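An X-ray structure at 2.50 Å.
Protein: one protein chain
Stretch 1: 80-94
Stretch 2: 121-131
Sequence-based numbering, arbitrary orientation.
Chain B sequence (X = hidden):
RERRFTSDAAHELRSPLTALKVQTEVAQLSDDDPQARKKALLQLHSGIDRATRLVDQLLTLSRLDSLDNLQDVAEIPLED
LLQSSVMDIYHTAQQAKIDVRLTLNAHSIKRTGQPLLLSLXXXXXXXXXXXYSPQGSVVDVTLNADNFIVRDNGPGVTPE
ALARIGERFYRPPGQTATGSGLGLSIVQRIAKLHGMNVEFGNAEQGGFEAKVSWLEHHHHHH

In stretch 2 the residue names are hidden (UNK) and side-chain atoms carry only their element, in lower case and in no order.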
ATOM      1  N   ASP B  80      17.709   8.190  -0.398  1.00 35.59           N
ATOM      2  CA  ASP B  80      16.642   7.994  -1.373  1.00 38.08           C
ATOM      3  C   ASP B  80      15.286   7.769  -0.707  1.00 34.92           C
ATOM      4  O   ASP B  80      14.293   8.354  -1.118  1.00 34.90           O
ATOM      5  CB  ASP B  80      16.982   6.818  -2.295  1.00 43.32           C
ATOM      6  CG  ASP B  80      18.339   6.974  -2.978  1.00 50.67           C
ATOM      7  OD1 ASP B  80      19.089   7.926  -2.655  1.00 53.06           O
ATOM      8  OD2 ASP B  80      18.660   6.132  -3.844  1.00 54.22           O
ATOM      9  N   LEU B  81      15.267   6.930   0.326  1.00 34.29           N
ATOM     10  CA  LEU B  81      14.063   6.637   1.101  1.00 33.85           C
ATOM     11  C   LEU B  81      13.463   7.893   1.740  1.00 35.01           C
ATOM     12  O   LEU B  81      12.251   8.111   1.674  1.00 37.65           O
ATOM     13  CB  LEU B  81      14.382   5.602   2.181  1.00 34.06           C
ATOM     14  CG  LEU B  81      13.273   5.136   3.128  1.00 33.71           C
ATOM     15  CD1 LEU B  81      12.400   4.106   2.451  1.00 37.00           C
ATOM     16  CD2 LEU B  81      13.871   4.566   4.406  1.00 31.89           C
ATOM     17  N   LEU B  82      14.311   8.710   2.358  1.00 31.99           N
ATOM     18  CA  LEU B  82      13.847   9.930   3.005  1.00 30.25           C
ATOM     19  C   LEU B  82      13.420  10.973   1.984  1.00 30.86           C
ATOM     20  O   LEU B  82      12.348  11.566   2.111  1.00 30.19           O
ATOM     21  CB  LEU B  82      14.909  10.498   3.947  1.00 27.22           C
ATOM     22  CG  LEU B  82      15.260   9.704   5.208  1.00 25.83           C
ATOM     23  CD1 LEU B  82      16.174  10.533   6.081  1.00 28.55           C
ATOM     24  CD2 LEU B  82      14.023   9.295   5.988  1.00 23.93           C
ATOM     25  N   GLN B  83      14.254  11.182   0.969  1.00 33.84           N
ATOM     26  CA  GLN B  83      13.941  12.132  -0.093  1.00 36.29           C
ATOM     27  C   GLN B  83      12.636  11.762  -0.802  1.00 34.39           C
ATOM     28  O   GLN B  83      11.767  12.612  -0.995  1.00 35.61           O
ATOM     29  CB  GLN B  83      15.102  12.251  -1.082  1.00 37.95           C
ATOM     30  CG  GLN B  83      14.685  12.783  -2.444  1.00 48.24           C
ATOM     31  CD  GLN B  83      15.746  13.622  -3.111  1.00 54.38           C
ATOM     32  OE1 GLN B  83      16.912  13.636  -2.700  1.00 58.57           O
ATOM     33  NE2 GLN B  83      15.348  14.335  -4.157  1.00 57.72           N
ATOM     34  N   SER B  84      12.510  10.488  -1.164  1.00 31.51           N
ATOM     35  CA  SER B  84      11.309   9.958  -1.797  1.00 32.68           C
ATOM     36  C   SER B  84      10.063  10.145  -0.926  1.00 32.57           C
ATOM     37  O   SER B  84       9.004  10.525  -1.432  1.00 33.45           O
ATOM     38  CB  SER B  84      11.507   8.480  -2.140  1.00 31.12           C
ATOM     39  OG  SER B  84      10.272   7.844  -2.407  1.00 35.49           O
ATOM     40  N   SER B  85      10.193   9.868   0.371  1.00 30.23           N
ATOM     41  CA  SER B  85       9.108  10.083   1.325  1.00 29.31           C
ATOM     42  C   SER B  85       8.733  11.559   1.412  1.00 30.21           C
ATOM     43  O   SER B  85       7.547  11.902   1.441  1.00 28.07           O
ATOM     44  CB  SER B  85       9.489   9.563   2.708  1.00 29.99           C
ATOM     45  OG  SER B  85       9.547   8.152   2.717  1.00 34.09           O
ATOM     46  N   VAL B  86       9.743  12.428   1.440  1.00 29.17           N
ATOM     47  CA  VAL B  86       9.502  13.864   1.442  1.00 32.15           C
ATOM     48  C   VAL B  86       8.755  14.246   0.167  1.00 36.85           C
ATOM     49  O   VAL B  86       7.804  15.029   0.215  1.00 36.15           O
ATOM     50  CB  VAL B  86      10.813  14.680   1.616  1.00 31.20           C
ATOM     51  CG1 VAL B  86      10.595  16.153   1.289  1.00 30.95           C
ATOM     52  CG2 VAL B  86      11.339  14.541   3.036  1.00 26.24           C
HETATM   53  N   MSE B  87       9.162  13.649  -0.955  1.00 42.72           N
HETATM   54  CA  MSE B  87       8.561  13.923  -2.265  1.00 46.50           C
HETATM   55  C   MSE B  87       7.081  13.581  -2.348  1.00 44.80           C
HETATM   56  O   MSE B  87       6.311  14.303  -2.979  1.00 42.90           O
HETATM   57  CB  MSE B  87       9.341  13.235  -3.390  1.00 54.91           C
HETATM   58  CG  MSE B  87      10.615  13.967  -3.805  1.00 63.47           C
HETATM   59 SE   MSE B  87      10.359  15.891  -4.091  1.00 76.24          SE
HETATM   60  CE  MSE B  87      10.371  16.491  -2.244  1.00 72.86           C
ATOM     61  N   ASP B  88       6.693  12.481  -1.711  1.00 45.73           N
ATOM     62  CA  ASP B  88       5.295  12.071  -1.651  1.00 47.35           C
ATOM     63  C   ASP B  88       4.436  13.126  -0.964  1.00 47.73           C
ATOM     64  O   ASP B  88       3.248  13.263  -1.265  1.00 50.60           O
ATOM     65  CB  ASP B  88       5.162  10.743  -0.899  1.00 48.82           C
ATOM     66  CG  ASP B  88       5.594   9.547  -1.731  1.00 51.93           C
ATOM     67  OD1 ASP B  88       5.556   9.630  -2.980  1.00 53.76           O
ATOM     68  OD2 ASP B  88       5.961   8.513  -1.131  1.00 54.41           O
ATOM     69  N   ILE B  89       5.066  13.875  -0.061  1.00 45.87           N
ATOM     70  CA  ILE B  89       4.385  14.764   0.873  1.00 44.63           C
ATOM     71  C   ILE B  89       4.481  16.238   0.491  1.00 44.64           C
ATOM     72  O   ILE B  89       3.538  16.997   0.708  1.00 47.04           O
ATOM     73  CB  ILE B  89       4.951  14.546   2.312  1.00 45.31           C
ATOM     74  CG1 ILE B  89       4.328  13.303   2.953  1.00 46.99           C
ATOM     75  CG2 ILE B  89       4.767  15.772   3.207  1.00 47.41           C
ATOM     76  CD1 ILE B  89       2.818  13.368   3.123  1.00 51.57           C
ATOM     77  N   TYR B  90       5.613  16.627  -0.086  1.00 47.55           N
ATOM     78  CA  TYR B  90       6.000  18.036  -0.203  1.00 50.19           C
ATOM     79  C   TYR B  90       4.922  18.999  -0.716  1.00 50.41           C
ATOM     80  O   TYR B  90       4.601  19.979  -0.041  1.00 49.24           O
ATOM     81  CB  TYR B  90       7.283  18.178  -1.029  1.00 54.07           C
ATOM     82  CG  TYR B  90       7.811  19.592  -1.093  1.00 55.77           C
ATOM     83  CD1 TYR B  90       8.441  20.174   0.008  1.00 56.03           C
ATOM     84  CD2 TYR B  90       7.681  20.350  -2.257  1.00 56.20           C
ATOM     85  CE1 TYR B  90       8.928  21.476  -0.046  1.00 56.29           C
ATOM     86  CE2 TYR B  90       8.163  21.651  -2.323  1.00 57.21           C
ATOM     87  CZ  TYR B  90       8.787  22.207  -1.215  1.00 56.97           C
ATOM     88  OH  TYR B  90       9.265  23.495  -1.279  1.00 58.81           O
ATOM     89  N   HIS B  91       4.375  18.717  -1.898  1.00 51.86           N
ATOM     90  CA  HIS B  91       3.427  19.619  -2.553  1.00 54.37           C
ATOM     91  C   HIS B  91       2.131  19.765  -1.763  1.00 55.16           C
ATOM     92  O   HIS B  91       1.622  20.875  -1.594  1.00 56.12           O
ATOM     93  CB  HIS B  91       3.141  19.158  -3.985  1.00 58.61           C
ATOM     94  CG  HIS B  91       2.171  20.031  -4.719  1.00 65.08           C
ATOM     95  ND1 HIS B  91       2.534  21.230  -5.294  1.00 67.87           N
ATOM     96  CD2 HIS B  91       0.849  19.877  -4.973  1.00 66.36           C
ATOM     97  CE1 HIS B  91       1.479  21.780  -5.868  1.00 68.24           C
ATOM     98  NE2 HIS B  91       0.442  20.979  -5.688  1.00 68.10           N
ATOM     99  N   THR B  92       1.609  18.640  -1.283  1.00 54.91           N
ATOM    100  CA  THR B  92       0.389  18.617  -0.482  1.00 54.69           C
ATOM    101  C   THR B  92       0.556  19.431   0.805  1.00 54.56           C
ATOM    102  O   THR B  92      -0.292  20.266   1.129  1.00 56.84           O
ATOM    103  CB  THR B  92      -0.047  17.168  -0.176  1.00 55.02           C
ATOM    104  OG1 THR B  92      -0.369  16.505  -1.404  1.00 55.32           O
ATOM    105  CG2 THR B  92      -1.259  17.140   0.730  1.00 56.04           C
ATOM    106  N   ALA B  93       1.658  19.196   1.517  1.00 51.63           N
ATOM    107  CA  ALA B  93       1.989  19.961   2.718  1.00 50.44           C
ATOM    108  C   ALA B  93       2.181  21.450   2.411  1.00 51.46           C
ATOM    109  O   ALA B  93       1.848  22.301   3.233  1.00 50.69           O
ATOM    110  CB  ALA B  93       3.225  19.386   3.395  1.00 47.95           C
ATOM    111  N   GLN B  94       2.709  21.749   1.225  1.00 54.35           N
ATOM    112  CA  GLN B  94       2.879  23.127   0.759  1.00 56.99           C
ATOM    113  C   GLN B  94       1.531  23.841   0.663  1.00 57.19           C
ATOM    114  O   GLN B  94       1.372  24.957   1.165  1.00 55.43           O
ATOM    115  CB  GLN B  94       3.577  23.145  -0.606  1.00 59.46           C
ATOM    116  CG  GLN B  94       4.164  24.493  -1.009  1.00 61.97           C
ATOM    117  CD  GLN B  94       5.644  24.617  -0.681  1.00 63.00           C
ATOM    118  OE1 GLN B  94       6.120  24.113   0.340  1.00 62.88           O
ATOM    119  NE2 GLN B  94       6.379  25.298  -1.552  1.00 63.70           N
ATOM    120  N   UNK B 121       7.296   3.166   7.930  1.00 32.45           N
ATOM    121  CA  UNK B 121       7.847   3.770   9.141  1.00 31.14           C
ATOM    122  C   UNK B 121       8.070   5.268   8.947  1.00 32.88           C
ATOM    123  O   UNK B 121       7.545   6.082   9.711  1.00 34.96           O
ATOM    124  c   UNK B 121      10.475   4.833  10.829  1.00 33.58           C
ATOM    125  c   UNK B 121      10.827   2.401  11.267  1.00 32.90           C
ATOM    126  c   UNK B 121       9.816   3.456  10.865  1.00 33.67           C
ATOM    127  c   UNK B 121       9.166   3.090   9.526  1.00 31.26           C
ATOM    128  N   UNK B 122       8.837   5.622   7.917  1.00 32.18           N
ATOM    129  CA  UNK B 122       9.213   7.014   7.676  1.00 32.11           C
ATOM    130  C   UNK B 122       7.977   7.873   7.427  1.00 32.19           C
ATOM    131  O   UNK B 122       7.854   8.975   7.963  1.00 29.96           O
ATOM    132  c   UNK B 122      10.224   7.149   6.501  1.00 28.73           C
ATOM    133  c   UNK B 122      10.435   8.607   6.138  1.00 24.42           C
ATOM    134  c   UNK B 122      11.556   6.503   6.866  1.00 27.08           C
ATOM    135  N   UNK B 123       7.058   7.340   6.628  1.00 34.90           N
ATOM    136  CA  UNK B 123       5.861   8.064   6.231  1.00 37.24           C
ATOM    137  C   UNK B 123       4.903   8.346   7.397  1.00 36.36           C
ATOM    138  O   UNK B 123       4.275   9.402   7.443  1.00 37.79           O
ATOM    139  c   UNK B 123       2.909   9.656   1.833  1.00 52.48           C
ATOM    140  n   UNK B 123       3.587  10.005   2.924  1.00 52.20           N
ATOM    141  n   UNK B 123       3.179   8.522   1.199  1.00 52.72           N
ATOM    142  c   UNK B 123       4.659   9.217   3.527  1.00 48.77           C
ATOM    143  n   UNK B 123       1.953  10.448   1.373  1.00 56.41           N
ATOM    144  c   UNK B 123       5.155   7.318   5.104  1.00 39.88           C
ATOM    145  c   UNK B 123       4.088   8.126   4.411  1.00 46.03           C
ATOM    146  N   UNK B 124       4.802   7.407   8.332  1.00 34.59           N
ATOM    147  CA  UNK B 124       4.031   7.612   9.556  1.00 38.61           C
ATOM    148  C   UNK B 124       4.558   8.767  10.399  1.00 38.74           C
ATOM    149  O   UNK B 124       3.784   9.594  10.884  1.00 37.64           O
ATOM    150  c   UNK B 124       2.853   5.426   9.996  1.00 43.36           C
ATOM    151  n   UNK B 124       3.163   4.382   9.240  1.00 45.62           N
ATOM    152  c   UNK B 124       3.990   6.333  10.391  1.00 40.01           C
ATOM    153  o   UNK B 124       1.705   5.658  10.367  1.00 48.66           O
ATOM    154  N   UNK B 125       5.878   8.815  10.564  1.00 37.44           N
ATOM    155  CA  UNK B 125       6.527   9.892  11.306  1.00 35.58           C
ATOM    156  C   UNK B 125       6.330  11.233  10.610  1.00 34.45           C
ATOM    157  O   UNK B 125       6.180  12.267  11.265  1.00 33.06           O
ATOM    158  c   UNK B 125       8.021   9.611  11.473  1.00 33.05           C
ATOM    159  c   UNK B 125       8.022   8.508  13.750  1.00 31.17           C
ATOM    160  c   UNK B 125       9.983   8.288  12.208  1.00 28.50           C
ATOM    161  c   UNK B 125       8.473   8.406  12.298  1.00 31.33           C
ATOM    162  N   UNK B 126       6.332  11.197   9.278  1.00 35.73           N
ATOM    163  CA  UNK B 126       6.162  12.386   8.455  1.00 36.10           C
ATOM    164  C   UNK B 126       4.741  12.919   8.486  1.00 37.74           C
ATOM    165  O   UNK B 126       4.536  14.111   8.688  1.00 37.07           O
ATOM    166  c   UNK B 126       8.012  12.470   6.636  1.00 35.56           C
ATOM    167  c   UNK B 126       8.274  12.058   5.207  1.00 39.83           C
ATOM    168  c   UNK B 126       6.580  12.111   7.012  1.00 36.45           C
ATOM    169  c   UNK B 126       8.238  13.960   6.808  1.00 38.13           C
ATOM    170  N   UNK B 127       3.768  12.033   8.271  1.00 41.97           N
ATOM    171  CA  UNK B 127       2.351  12.391   8.345  1.00 47.19           C
ATOM    172  C   UNK B 127       1.986  12.937   9.720  1.00 48.15           C
ATOM    173  O   UNK B 127       1.237  13.907   9.824  1.00 47.46           O
ATOM    174  o   UNK B 127       1.072   9.670   6.218  1.00 63.06           O
ATOM    175  o   UNK B 127       2.158  11.512   5.737  1.00 60.08           O
ATOM    176  c   UNK B 127       1.465  11.187   8.008  1.00 53.03           C
ATOM    177  c   UNK B 127       1.575  10.763   6.551  1.00 58.20           C
ATOM    178  N   UNK B 128       2.525  12.309  10.765  1.00 48.07           N
ATOM    179  CA  UNK B 128       2.344  12.768  12.137  1.00 50.33           C
ATOM    180  C   UNK B 128       2.928  14.165  12.369  1.00 52.69           C
ATOM    181  O   UNK B 128       2.314  14.994  13.050  1.00 53.74           O
ATOM    182  o   UNK B 128       1.788  12.705  15.002  1.00 58.78           O
ATOM    183  n   UNK B 128       3.909  12.039  15.334  1.00 56.21           N
ATOM    184  c   UNK B 128       2.832  12.212  14.572  1.00 56.25           C
ATOM    185  c   UNK B 128       2.947  11.761  13.122  1.00 52.80           C
ATOM    186  N   UNK B 129       4.105  14.423  11.797  1.00 50.23           N
ATOM    187  CA  UNK B 129       4.774  15.716  11.956  1.00 48.07           C
ATOM    188  C   UNK B 129       4.067  16.837  11.194  1.00 49.29           C
ATOM    189  O   UNK B 129       4.011  17.969  11.670  1.00 51.14           O
ATOM    190  c   UNK B 129       6.232  15.623  11.543  1.00 46.55           C
ATOM    191  N   UNK B 130       3.529  16.518  10.017  1.00 49.38           N
ATOM    192  CA  UNK B 130       2.782  17.492   9.216  1.00 52.72           C
ATOM    193  C   UNK B 130       1.409  17.778   9.844  1.00 56.14           C
ATOM    194  O   UNK B 130       0.841  18.863   9.666  1.00 55.61           O
ATOM    195  c   UNK B 130       1.666  17.896   6.961  1.00 50.11           C
ATOM    196  c   UNK B 130       3.963  16.936   7.052  1.00 49.17           C
ATOM    197  c   UNK B 130       2.614  16.999   7.749  1.00 49.33           C
ATOM    198  N   UNK B 131       0.897  16.747  10.628  1.00 60.39           N
ATOM    199  CA  UNK B 131      -0.503  16.846  11.108  1.00 63.78           C
ATOM    200  C   UNK B 131      -0.614  17.811  12.294  1.00 64.47           C
ATOM    201  O   UNK B 131      -1.536  18.628  12.358  1.00 65.76           O
ATOM    202  n   UNK B 131      -4.927  13.394  11.103  1.00 76.81           N
ATOM    203  c   UNK B 131      -5.056  13.559  12.422  1.00 76.37           C
ATOM    204  c   UNK B 131      -1.017  15.446  11.477  1.00 63.91           C
ATOM    205  n   UNK B 131      -3.993  13.836  13.176  1.00 73.90           N
ATOM    206  c   UNK B 131      -2.355  15.393  12.182  1.00 67.21           C
ATOM    207  c   UNK B 131      -2.632  13.981  12.661  1.00 68.62           C
ATOM    208  n   UNK B 131      -6.255  13.447  12.990  1.00 77.35           N
TER

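Position 121 opens the second helical stretch with four side-chain carbons, forked at the second, and none of them reaches stretch 1. The fork identifies Leu 121.

Position 122 carries three carbons, two of them attached directly to CB. CB points toward stretch 1, and the two branch carbons meet the leucine ends there: one lies 3.7 Å from CD2 of Leu 82 and the other 3.9 Å from CD2 of Leu 81. Branching at CB with no heteroatom gives Val 122; its CG1 also lies 3.6 Å from Ser 85 OG.

At position 123 three carbons lead to a nitrogen and then to a carbon bearing two more nitrogens, a planar guanidinium. CB points sideways, but the end of the chain comes nearer, with Asp 88 CB over one face of the terminal group. This is Arg 123. Its NH1 stands 3.6 Å from Asp 88 OD2, a long salt bridge; the oxygen lies well out of the guanidinium plane, so charge alone links the pair. Arg 123 NE also lies 3.4 Å from Ile 89 CG1.

Position 124 has two carbons, the second carrying one oxygen and one nitrogen, and is remote from stretch 1: Asn 124. Position 125 has four carbons forked at the second, again out of reach: Leu 125.

Position 126 repeats that fork, but its CB points toward stretch 1 and one terminal carbon packs 3.7 Å from Ser 85 CB. It is Leu 126.

At position 127 the second of two carbons carries two oxygens, one of them 3.3 Å from Ile 89 CD1. This carboxylate is Asp 127, whose OD1 forms a salt bridge with Arg 123 NE at 3.5 Å, one turn back.

Positions 128 and 129 do not touch stretch 1; two carbons ending in one oxygen and one nitrogen make the first Asn 128, and a single carbon makes the second Ala 129.

Position 130 has three carbons, branched at CB, which points toward the other helix. One branch carbon lies 4.1 Å from Ile 89 CG2 and the other 4.2 Å from Ala 93 CB. This is Val 130. Position 131 has three carbons, a nitrogen and a carbon bearing two more nitrogens, out of reach: Arg 131.

The helices run in broadly the same direction at 43°, and no hydrogen bond joins them. Between the apolar contacts of Val 122 and Val 130 the middle is mixed: Ile 89, the residue most covered, lies against Arg 123 and Asp 127, Leu 126 packs on Ser 85, and Arg 123 pairs with Asp 88.

Stretch 2 121-131: LVRNLLDNAVR
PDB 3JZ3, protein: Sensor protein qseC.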